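Local coordinates for protein isocitrate dehydrogenase [NAD] subunit 1, mitochondrial (Saccharomyces cerevisiae, PDB 3BLX) that catalyses the NAD-dependent oxidative decarboxylation of isocitrate to 2-oxoglutarate in the mitochondrial citric acid cycle, and also binds RNA, at residues D102-K111 against I123-T132; N73-W81 against M291-L302. One frame throughout, in Å; residues are numbered along the deposited sequence.

In the fold
Both contacts are largely buried and involve strands of the same mixed sheet. Contact 1 pairs two of its strands, 105-111 and 124-130, near the middle of the chain. Contact 2 lays helix 289-302 against another strand, 75-80. Their centres are about 14 Å apart. The chemistry differs with the place in the fold. Contact 1 is held by backbone hydrogen bonds and carries Arg129, a probable substrate-binding residue. Contact 2 is a strand-to-helix interface of apolar side chains, including two methionines, that covers part of the sheet. The two meet where Leu109 CD1 packs against Leu297 CD1 at 3.8 Å, so helix 289-302 reaches the side chains of both contacts.

Contact 1: residues D102-K111 against I123-T132; sequences DIYANVALFK and IDLIVIRENT
Asn106 and Arg129 are joined backbone to backbone by two hydrogen bonds, with Asn106 N to Arg129 O at 3.0 Å and Arg129 N to Asn106 O at 2.9 Å. They belong to an antiparallel beta hairpin with a long connection, its strands running at 163°. Ala108 with Val127 and Phe110 with Leu125 repeat the pattern. Phe110 N to Leu125 O is 2.8 Å. At the other end, past Asn106-Arg129 and the Ala105-Glu130 bridge, the side chain of Asn131 bonds to the opposite chain. Its CG stands anti to the backbone N (chi1 -172°), and this carries ND2 to Ile103 O at 3.0 Å, close to the amide plane. Asn131 O accepts from Arg98, which, like Arg129, probably binds substrate. Asn106 OD1 sits over one face of the Arg129 guanidinium, 2.9 Å from NH1. The amide and guanidinium planes are 67° apart. The N-H groups of NH1 point poorly at OD1, so this is a close polar approach and not a hydrogen bond. On its far edge strand 105-111 pairs with strand 258-262, where Tyr104 and Ala105 both face Phe262 in a classic beta bulge. The two faces of the hairpin pack separately. Val107, Leu109, Ile126 and Ile128 share one face, which is covered in part by Phe165 and Phe169 of helix 156-172. There Leu109 and Ile126 lie side by side and point the same way, with Leu109 CD2 3.6 Å from Ile126 CG1. On the other face the Phe110 ring meets Leu125 and Val127 obliquely: Phe110 CD1 is 3.5 Å from Leu125 CD1, and Phe110 CE1 is 3.7 Å from Val127 CG2.

Contact 2: residues N73-W81 against M291-L302; sequences NKIGLKGLW and MILSSTLMLNHL
Ile75 fits among Met298, His301 and Leu302. Its CG2 branch lies against Met298 CG at 3.8 Å. At the end of the other branch, Ile75 CD1 comes near His301 ND1, also at 3.8 Å. The side chains of Ile75 and Leu302 run past each other in opposite directions and touch at Ile75 CG1 and Leu302 CD2, 4.0 Å apart. This is sheet-against-helix packing in an alpha/beta fold. Strand 75-80 and the helix run almost exactly antiparallel, at 178°, and their axes come within 9.4 Å of each other. Ile75 and Leu77 project from the strand toward the helix. Lys78 starts out away from it, and its NZ forms a salt bridge with Asp86. Leu77 fills the hollow between the two methionines: Leu77 CD2 is 3.8 Å from Met291 SD, and Leu77 CB is 4.2 Å from Met298 SD. With chi1 at -168° the Met291 chain leaves opposite its own N, then bends twice and lays CE on the strand backbone, beside Lys78 O and the CA of Gly79. Were Ile75 cut back to an alanine, CG2, CG1 and CD1 would go, and a gap would probably open beside Met298, His301 and Leu302. Around this layer, Met291 and Ser295 also touch helix 27-42, at Ile32 for the first and at Val36 and Phe40 for the second. Ile292, Thr296 and Leu299 pack on helix 306-320, and Met298 meets Phe269 of the adjacent strand 267-269.

Contact 1: residues D102-K111 against I123-T132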
loop_
_atom_site.group_PDB
_atom_site.type_symbol
_atom_site.label_atom_id
_atom_site.label_comp_id
_atom_site.label_asym_id
_atom_site.label_seq_id
_atom_site.Cartn_x
_atom_site.Cartn_y
_atom_site.Cartn_z
ATOM N N ASP E 102 1.755 -2.649 16.775
ATOM C CA ASP E 102 0.337 -2.357 16.968
ATOM C C ASP E 102 -0.380 -3.400 17.843
ATOM O O ASP E 102 -1.479 -3.848 17.545
ATOM C CB ASP E 102 -0.368 -2.165 15.621
ATOM C CG ASP E 102 -1.688 -1.383 15.745
ATOM O OD1 ASP E 102 -1.858 -0.587 16.709
ATOM O OD2 ASP E 102 -2.566 -1.558 14.863
ATOM N N ILE E 103 0.265 -3.780 18.936
ATOM C CA ILE E 103 -0.327 -4.703 19.894
ATOM C C ILE E 103 -1.223 -3.900 20.810
ATOM O O ILE E 103 -0.739 -3.125 21.633
ATOM C CB ILE E 103 0.768 -5.391 20.692
ATOM C CG1 ILE E 103 1.563 -6.317 19.762
ATOM C CG2 ILE E 103 0.185 -6.192 21.799
ATOM C CD1 ILE E 103 2.751 -6.969 20.415
ATOM N N TYR E 104 -2.533 -4.076 20.678
ATOM C CA TYR E 104 -3.488 -3.095 21.201
ATOM C C TYR E 104 -4.369 -3.591 22.330
ATOM O O TYR E 104 -5.179 -2.844 22.900
ATOM C CB TYR E 104 -4.408 -2.594 20.072
ATOM C CG TYR E 104 -5.281 -3.664 19.439
ATOM C CD1 TYR E 104 -4.895 -4.300 18.261
ATOM C CD2 TYR E 104 -6.486 -4.042 20.016
ATOM C CE1 TYR E 104 -5.673 -5.297 17.677
ATOM C CE2 TYR E 104 -7.280 -5.052 19.435
ATOM C CZ TYR E 104 -6.875 -5.664 18.260
ATOM O OH TYR E 104 -7.664 -6.639 17.666
ATOM N N ALA E 105 -4.243 -4.860 22.653
ATOM C CA ALA E 105 -5.140 -5.417 23.650
ATOM C C ALA E 105 -4.358 -6.155 24.713
ATOM O O ALA E 105 -3.705 -7.147 24.428
ATOM C CB ALA E 105 -6.149 -6.349 22.983
ATOM N N ASN E 106 -4.400 -5.638 25.927
ATOM C CA ASN E 106 -3.755 -6.300 27.037
ATOM C C ASN E 106 -4.816 -7.087 27.828
ATOM O O ASN E 106 -5.845 -6.561 28.137
ATOM C CB ASN E 106 -2.966 -5.302 27.899
ATOM C CG ASN E 106 -2.553 -5.899 29.256
ATOM O OD1 ASN E 106 -2.792 -5.313 30.322
ATOM N ND2 ASN E 106 -1.951 -7.086 29.217
ATOM N N VAL E 107 -4.579 -8.368 28.082
ATOM C CA VAL E 107 -5.520 -9.203 28.803
ATOM C C VAL E 107 -4.846 -9.729 30.071
ATOM O O VAL E 107 -3.731 -10.229 30.016
ATOM C CB VAL E 107 -5.905 -10.439 27.999
ATOM C CG1 VAL E 107 -7.053 -11.141 28.674
ATOM C CG2 VAL E 107 -6.276 -10.065 26.594
ATOM N N ALA E 108 -5.527 -9.613 31.206
ATOM C CA ALA E 108 -5.068 -10.206 32.451
ATOM C C ALA E 108 -6.141 -11.134 33.043
ATOM O O ALA E 108 -7.328 -10.796 33.132
ATOM C CB ALA E 108 -4.672 -9.150 33.431
ATOM N N LEU E 109 -5.737 -12.334 33.423
ATOM C CA LEU E 109 -6.713 -13.275 33.970
ATOM C C LEU E 109 -6.567 -13.380 35.480
ATOM O O LEU E 109 -5.492 -13.709 35.993
ATOM C CB LEU E 109 -6.561 -14.647 33.332
ATOM C CG LEU E 109 -6.558 -14.659 31.810
ATOM C CD1 LEU E 109 -6.442 -16.091 31.275
ATOM C CD2 LEU E 109 -7.841 -14.010 31.353
ATOM N N PHE E 110 -7.642 -13.083 36.196
ATOM C CA PHE E 110 -7.629 -13.193 37.648
ATOM C C PHE E 110 -8.520 -14.338 38.159
ATOM O O PHE E 110 -9.674 -14.120 38.532
ATOM C CB PHE E 110 -8.040 -11.862 38.266
ATOM C CG PHE E 110 -7.193 -10.735 37.833
ATOM C CD1 PHE E 110 -7.630 -9.881 36.829
ATOM C CD2 PHE E 110 -5.947 -10.529 38.410
ATOM C CE1 PHE E 110 -6.854 -8.814 36.415
ATOM C CE2 PHE E 110 -5.156 -9.480 37.997
ATOM C CZ PHE E 110 -5.611 -8.609 36.990
ATOM N N LYS E 111 -7.990 -15.558 38.142
ATOM C CA LYS E 111 -8.700 -16.689 38.718
ATOM C C LYS E 111 -8.077 -17.090 40.047
ATOM O O LYS E 111 -6.856 -17.298 40.130
ATOM C CB LYS E 111 -8.710 -17.893 37.776
ATOM C CG LYS E 111 -9.928 -18.781 37.982
ATOM C CD LYS E 111 -10.024 -19.862 36.939
ATOM C CE LYS E 111 -11.176 -20.804 37.243
ATOM N NZ LYS E 111 -11.187 -21.970 36.300
ATOM N N ILE E 123 -12.692 -16.235 42.881
ATOM C CA ILE E 123 -12.766 -15.087 42.004
ATOM C C ILE E 123 -12.470 -15.537 40.583
ATOM O O ILE E 123 -11.635 -16.435 40.353
ATOM C CB ILE E 123 -11.798 -13.992 42.456
ATOM C CG1 ILE E 123 -12.371 -13.302 43.697
ATOM C CG2 ILE E 123 -11.573 -12.966 41.357
ATOM C CD1 ILE E 123 -11.389 -12.443 44.406
ATOM N N ASP E 124 -13.186 -14.948 39.631
ATOM C CA ASP E 124 -12.924 -15.230 38.223
ATOM C C ASP E 124 -13.228 -14.052 37.304
ATOM O O ASP E 124 -14.239 -14.042 36.582
ATOM C CB ASP E 124 -13.679 -16.476 37.753
ATOM C CG ASP E 124 -13.170 -16.973 36.407
ATOM O OD1 ASP E 124 -12.256 -16.318 35.841
ATOM O OD2 ASP E 124 -13.672 -18.014 35.924
ATOM N N LEU E 125 -12.343 -13.063 37.313
ATOM C CA LEU E 125 -12.531 -11.959 36.389
ATOM C C LEU E 125 -11.385 -11.787 35.407
ATOM O O LEU E 125 -10.260 -12.221 35.656
ATOM C CB LEU E 125 -12.879 -10.662 37.115
ATOM C CG LEU E 125 -12.008 -10.194 38.258
ATOM C CD1 LEU E 125 -10.916 -9.303 37.728
ATOM C CD2 LEU E 125 -12.915 -9.405 39.163
ATOM N N ILE E 126 -11.721 -11.181 34.276
ATOM C CA ILE E 126 -10.806 -10.914 33.188
ATOM C C ILE E 126 -10.839 -9.423 32.911
ATOM O O ILE E 126 -11.912 -8.856 32.760
ATOM C CB ILE E 126 -11.272 -11.646 31.959
ATOM C CG1 ILE E 126 -11.234 -13.135 32.240
ATOM C CG2 ILE E 126 -10.422 -11.282 30.724
ATOM C CD1 ILE E 126 -11.715 -13.950 31.077
ATOM N N VAL E 127 -9.668 -8.795 32.883
ATOM C CA VAL E 127 -9.570 -7.377 32.609
ATOM C C VAL E 127 -8.896 -7.197 31.260
ATOM O O VAL E 127 -7.781 -7.671 31.034
ATOM C CB VAL E 127 -8.787 -6.623 33.716
ATOM C CG1 VAL E 127 -8.505 -5.181 33.291
ATOM C CG2 VAL E 127 -9.558 -6.658 35.034
ATOM N N ILE E 128 -9.598 -6.551 30.340
ATOM C CA ILE E 128 -9.052 -6.289 29.001
ATOM C C ILE E 128 -8.857 -4.789 28.895
ATOM O O ILE E 128 -9.808 -4.032 29.053
ATOM C CB ILE E 128 -10.007 -6.787 27.890
ATOM C CG1 ILE E 128 -10.082 -8.308 27.879
ATOM C CG2 ILE E 128 -9.579 -6.279 26.541
ATOM C CD1 ILE E 128 -11.146 -8.873 27.012
ATOM N N ARG E 129 -7.626 -4.346 28.670
ATOM C CA ARG E 129 -7.395 -2.912 28.565
ATOM C C ARG E 129 -6.803 -2.466 27.209
ATOM O O ARG E 129 -6.000 -3.173 26.608
ATOM C CB ARG E 129 -6.590 -2.401 29.762
ATOM C CG ARG E 129 -5.108 -2.445 29.597
ATOM C CD ARG E 129 -4.467 -1.306 30.351
ATOM N NE ARG E 129 -3.064 -1.180 29.982
ATOM C CZ ARG E 129 -2.095 -1.887 30.553
ATOM N NH1 ARG E 129 -2.399 -2.752 31.519
ATOM N NH2 ARG E 129 -0.829 -1.733 30.168
ATOM N N GLU E 130 -7.243 -1.305 26.736
ATOM C CA GLU E 130 -6.786 -0.730 25.495
ATOM C C GLU E 130 -5.349 -0.272 25.661
ATOM O O GLU E 130 -5.028 0.361 26.649
ATOM C CB GLU E 130 -7.675 0.462 25.115
ATOM C CG GLU E 130 -7.734 0.759 23.614
ATOM C CD GLU E 130 -6.425 1.326 23.038
ATOM O OE1 GLU E 130 -5.815 2.217 23.686
ATOM O OE2 GLU E 130 -6.018 0.874 21.931
ATOM N N ASN E 131 -4.496 -0.573 24.678
ATOM C CA ASN E 131 -3.054 -0.395 24.848
ATOM C C ASN E 131 -2.334 0.554 23.849
ATOM O O ASN E 131 -1.102 0.565 23.779
ATOM C CB ASN E 131 -2.376 -1.788 24.886
ATOM C CG ASN E 131 -0.896 -1.726 25.253
ATOM O OD1 ASN E 131 -0.502 -1.169 26.290
ATOM N ND2 ASN E 131 -0.066 -2.305 24.399
ATOM N N THR E 132 -3.064 1.367 23.095
ATOM C CA THR E 132 -2.373 2.198 22.111
ATOM C C THR E 132 -2.664 3.695 22.194
ATOM O O THR E 132 -2.036 4.488 21.498
ATOM C CB THR E 132 -2.617 1.711 20.652
ATOM O OG1 THR E 132 -4.020 1.670 20.369
ATOM C CG2 THR E 132 -2.044 0.340 20.440
#

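Contact 2: residues N73-W81 against M291-L302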
loop_
_atom_site.group_PDB
_atom_site.type_symbol
_atom_site.label_atom_id
_atom_site.label_comp_id
_atom_site.label_asym_id
_atom_site.label_seq_id
_atom_site.Cartn_x
_atom_site.Cartn_y
_atom_site.Cartn_z
ATOM N N ASN E 73 8.750 -14.113 14.000
ATOM C CA ASN E 73 8.133 -15.274 14.629
ATOM C C ASN E 73 6.646 -15.101 14.916
ATOM O O ASN E 73 5.912 -16.073 14.941
ATOM C CB ASN E 73 8.887 -15.667 15.902
ATOM C CG ASN E 73 10.359 -15.863 15.674
ATOM O OD1 ASN E 73 10.810 -16.191 14.574
ATOM N ND2 ASN E 73 11.125 -15.684 16.730
ATOM N N LYS E 74 6.220 -13.860 15.151
ATOM C CA LYS E 74 4.815 -13.514 15.439
ATOM C C LYS E 74 4.330 -13.810 16.854
ATOM O O LYS E 74 3.336 -13.262 17.281
ATOM C CB LYS E 74 3.840 -14.167 14.434
ATOM C CG LYS E 74 4.243 -14.065 12.965
ATOM C CD LYS E 74 4.407 -12.650 12.539
ATOM C CE LYS E 74 4.366 -12.519 11.032
ATOM N NZ LYS E 74 5.497 -13.268 10.416
ATOM N N ILE E 75 5.003 -14.707 17.555
ATOM C CA ILE E 75 4.620 -15.112 18.903
ATOM C C ILE E 75 5.789 -14.915 19.861
ATOM O O ILE E 75 6.943 -15.217 19.539
ATOM C CB ILE E 75 4.180 -16.591 18.929
ATOM C CG1 ILE E 75 3.044 -16.784 17.951
ATOM C CG2 ILE E 75 3.630 -16.945 20.286
ATOM C CD1 ILE E 75 1.819 -15.914 18.281
ATOM N N GLY E 76 5.497 -14.427 21.054
ATOM C CA GLY E 76 6.560 -14.195 22.019
ATOM C C GLY E 76 6.202 -14.484 23.459
ATOM O O GLY E 76 5.045 -14.411 23.859
ATOM N N LEU E 77 7.218 -14.823 24.241
ATOM C CA LEU E 77 7.061 -15.021 25.676
ATOM C C LEU E 77 8.023 -14.050 26.319
ATOM O O LEU E 77 9.206 -14.025 25.998
ATOM C CB LEU E 77 7.397 -16.460 26.089
ATOM C CG LEU E 77 6.573 -17.084 27.221
ATOM C CD1 LEU E 77 7.434 -17.958 28.073
ATOM C CD2 LEU E 77 5.979 -16.052 28.086
ATOM N N LYS E 78 7.508 -13.255 27.230
ATOM C CA LYS E 78 8.267 -12.159 27.762
ATOM C C LYS E 78 8.268 -12.176 29.289
ATOM O O LYS E 78 7.226 -12.327 29.900
ATOM C CB LYS E 78 7.694 -10.856 27.199
ATOM C CG LYS E 78 8.016 -9.608 27.954
ATOM C CD LYS E 78 7.766 -8.405 27.076
ATOM C CE LYS E 78 7.243 -7.196 27.881
ATOM N NZ LYS E 78 7.974 -6.980 29.167
ATOM N N GLY E 79 9.452 -12.027 29.889
ATOM C CA GLY E 79 9.591 -11.907 31.337
ATOM C C GLY E 79 9.422 -10.481 31.852
ATOM O O GLY E 79 8.741 -9.661 31.231
ATOM N N LEU E 80 10.033 -10.166 32.986
ATOM C CA LEU E 80 9.859 -8.838 33.564
ATOM C C LEU E 80 11.160 -8.080 33.721
ATOM O O LEU E 80 12.204 -8.684 33.901
ATOM C CB LEU E 80 9.234 -8.927 34.951
ATOM C CG LEU E 80 7.798 -9.384 35.091
ATOM C CD1 LEU E 80 7.020 -9.010 33.830
ATOM C CD2 LEU E 80 7.782 -10.879 35.367
ATOM N N TRP E 81 11.070 -6.758 33.638
ATOM C CA TRP E 81 11.999 -5.865 34.318
ATOM C C TRP E 81 11.263 -5.222 35.476
ATOM O O TRP E 81 10.136 -4.735 35.323
ATOM C CB TRP E 81 12.504 -4.776 33.402
ATOM C CG TRP E 81 13.517 -5.264 32.488
ATOM C CD1 TRP E 81 14.867 -5.219 32.656
ATOM C CD2 TRP E 81 13.280 -5.910 31.245
ATOM N NE1 TRP E 81 15.494 -5.796 31.583
ATOM C CE2 TRP E 81 14.539 -6.231 30.701
ATOM C CE3 TRP E 81 12.121 -6.248 30.533
ATOM C CZ2 TRP E 81 14.677 -6.867 29.477
ATOM C CZ3 TRP E 81 12.254 -6.877 29.322
ATOM C CH2 TRP E 81 13.527 -7.185 28.801
ATOM N N MET E 291 4.206 -16.580 35.038
ATOM C CA MET E 291 4.933 -16.902 33.812
ATOM C C MET E 291 4.511 -18.264 33.219
ATOM O O MET E 291 4.269 -18.369 32.035
ATOM C CB MET E 291 6.442 -16.868 34.050
ATOM C CG MET E 291 7.230 -16.910 32.810
ATOM S SD MET E 291 6.820 -15.535 31.749
ATOM C CE MET E 291 7.556 -14.182 32.641
ATOM N N ILE E 292 4.396 -19.290 34.050
ATOM C CA ILE E 292 4.007 -20.591 33.568
ATOM C C ILE E 292 2.588 -20.589 32.979
ATOM O O ILE E 292 2.352 -21.130 31.895
ATOM C CB ILE E 292 4.104 -21.650 34.687
ATOM C CG1 ILE E 292 5.516 -21.661 35.295
ATOM C CG2 ILE E 292 3.743 -23.039 34.140
ATOM C CD1 ILE E 292 5.685 -22.575 36.520
ATOM N N LEU E 293 1.644 -20.003 33.709
ATOM C CA LEU E 293 0.274 -19.916 33.244
ATOM C C LEU E 293 0.155 -19.078 31.961
ATOM O O LEU E 293 -0.641 -19.380 31.073
ATOM C CB LEU E 293 -0.623 -19.348 34.344
ATOM C CG LEU E 293 -0.780 -20.298 35.527
ATOM C CD1 LEU E 293 -1.763 -19.758 36.544
ATOM C CD2 LEU E 293 -1.222 -21.656 35.028
ATOM N N SER E 294 0.942 -18.019 31.870
ATOM C CA SER E 294 0.966 -17.227 30.661
ATOM C C SER E 294 1.502 -18.110 29.555
ATOM O O SER E 294 1.039 -18.049 28.431
ATOM C CB SER E 294 1.869 -16.003 30.843
ATOM O OG SER E 294 1.280 -15.095 31.751
ATOM N N SER E 295 2.470 -18.935 29.918
ATOM C CA SER E 295 3.069 -19.906 29.025
ATOM C C SER E 295 2.018 -20.812 28.420
ATOM O O SER E 295 2.142 -21.220 27.263
ATOM C CB SER E 295 4.056 -20.782 29.808
ATOM O OG SER E 295 5.002 -21.346 28.961
ATOM N N THR E 296 1.004 -21.165 29.210
ATOM C CA THR E 296 -0.009 -22.075 28.724
ATOM C C THR E 296 -1.015 -21.355 27.839
ATOM O O THR E 296 -1.516 -21.944 26.890
ATOM C CB THR E 296 -0.692 -22.873 29.851
ATOM O OG1 THR E 296 -1.618 -22.045 30.549
ATOM C CG2 THR E 296 0.343 -23.407 30.801
ATOM N N LEU E 297 -1.295 -20.082 28.126
ATOM C CA LEU E 297 -2.086 -19.256 27.207
ATOM C C LEU E 297 -1.440 -19.267 25.832
ATOM O O LEU E 297 -2.119 -19.365 24.821
ATOM C CB LEU E 297 -2.198 -17.823 27.703
ATOM C CG LEU E 297 -3.092 -17.601 28.920
ATOM C CD1 LEU E 297 -3.212 -16.115 29.270
ATOM C CD2 LEU E 297 -4.455 -18.166 28.643
ATOM N N MET E 298 -0.123 -19.170 25.804
ATOM C CA MET E 298 0.637 -19.231 24.562
ATOM C C MET E 298 0.480 -20.588 23.869
ATOM O O MET E 298 0.296 -20.653 22.662
ATOM C CB MET E 298 2.113 -18.905 24.801
ATOM C CG MET E 298 2.901 -18.846 23.540
ATOM S SD MET E 298 4.660 -18.802 23.834
ATOM C CE MET E 298 4.906 -20.433 24.567
ATOM N N LEU E 299 0.543 -21.671 24.633
ATOM C CA LEU E 299 0.358 -23.004 24.076
ATOM C C LEU E 299 -1.021 -23.130 23.408
ATOM O O LEU E 299 -1.120 -23.575 22.263
ATOM C CB LEU E 299 0.544 -24.067 25.162
ATOM C CG LEU E 299 1.984 -24.268 25.660
ATOM C CD1 LEU E 299 2.013 -25.209 26.836
ATOM C CD2 LEU E 299 2.923 -24.757 24.564
ATOM N N ASN E 300 -2.069 -22.738 24.127
ATOM C CA ASN E 300 -3.421 -22.685 23.581
ATOM C C ASN E 300 -3.455 -21.977 22.230
ATOM O O ASN E 300 -4.008 -22.477 21.260
ATOM C CB ASN E 300 -4.364 -21.948 24.536
ATOM C CG ASN E 300 -4.786 -22.803 25.735
ATOM O OD1 ASN E 300 -4.626 -24.027 25.742
ATOM N ND2 ASN E 300 -5.342 -22.153 26.748
ATOM N N HIS E 301 -2.848 -20.805 22.183
ATOM C CA HIS E 301 -2.821 -20.000 20.988
ATOM C C HIS E 301 -2.083 -20.672 19.824
ATOM O O HIS E 301 -2.451 -20.521 18.660
ATOM C CB HIS E 301 -2.140 -18.681 21.307
ATOM C CG HIS E 301 -2.436 -17.602 20.322
ATOM N ND1 HIS E 301 -1.533 -17.211 19.359
ATOM C CD2 HIS E 301 -3.533 -16.816 20.158
ATOM C CE1 HIS E 301 -2.057 -16.239 18.631
ATOM N NE2 HIS E 301 -3.264 -15.969 19.106
ATOM N N LEU E 302 -1.012 -21.392 20.133
ATOM C CA LEU E 302 -0.243 -22.070 19.102
ATOM C C LEU E 302 -0.943 -23.323 18.592
ATOM O O LEU E 302 -0.467 -23.955 17.657
ATOM C CB LEU E 302 1.111 -22.441 19.652
ATOM C CG LEU E 302 2.033 -21.253 19.781
ATOM C CD1 LEU E 302 3.308 -21.677 20.478
ATOM C CD2 LEU E 302 2.336 -20.727 18.400
#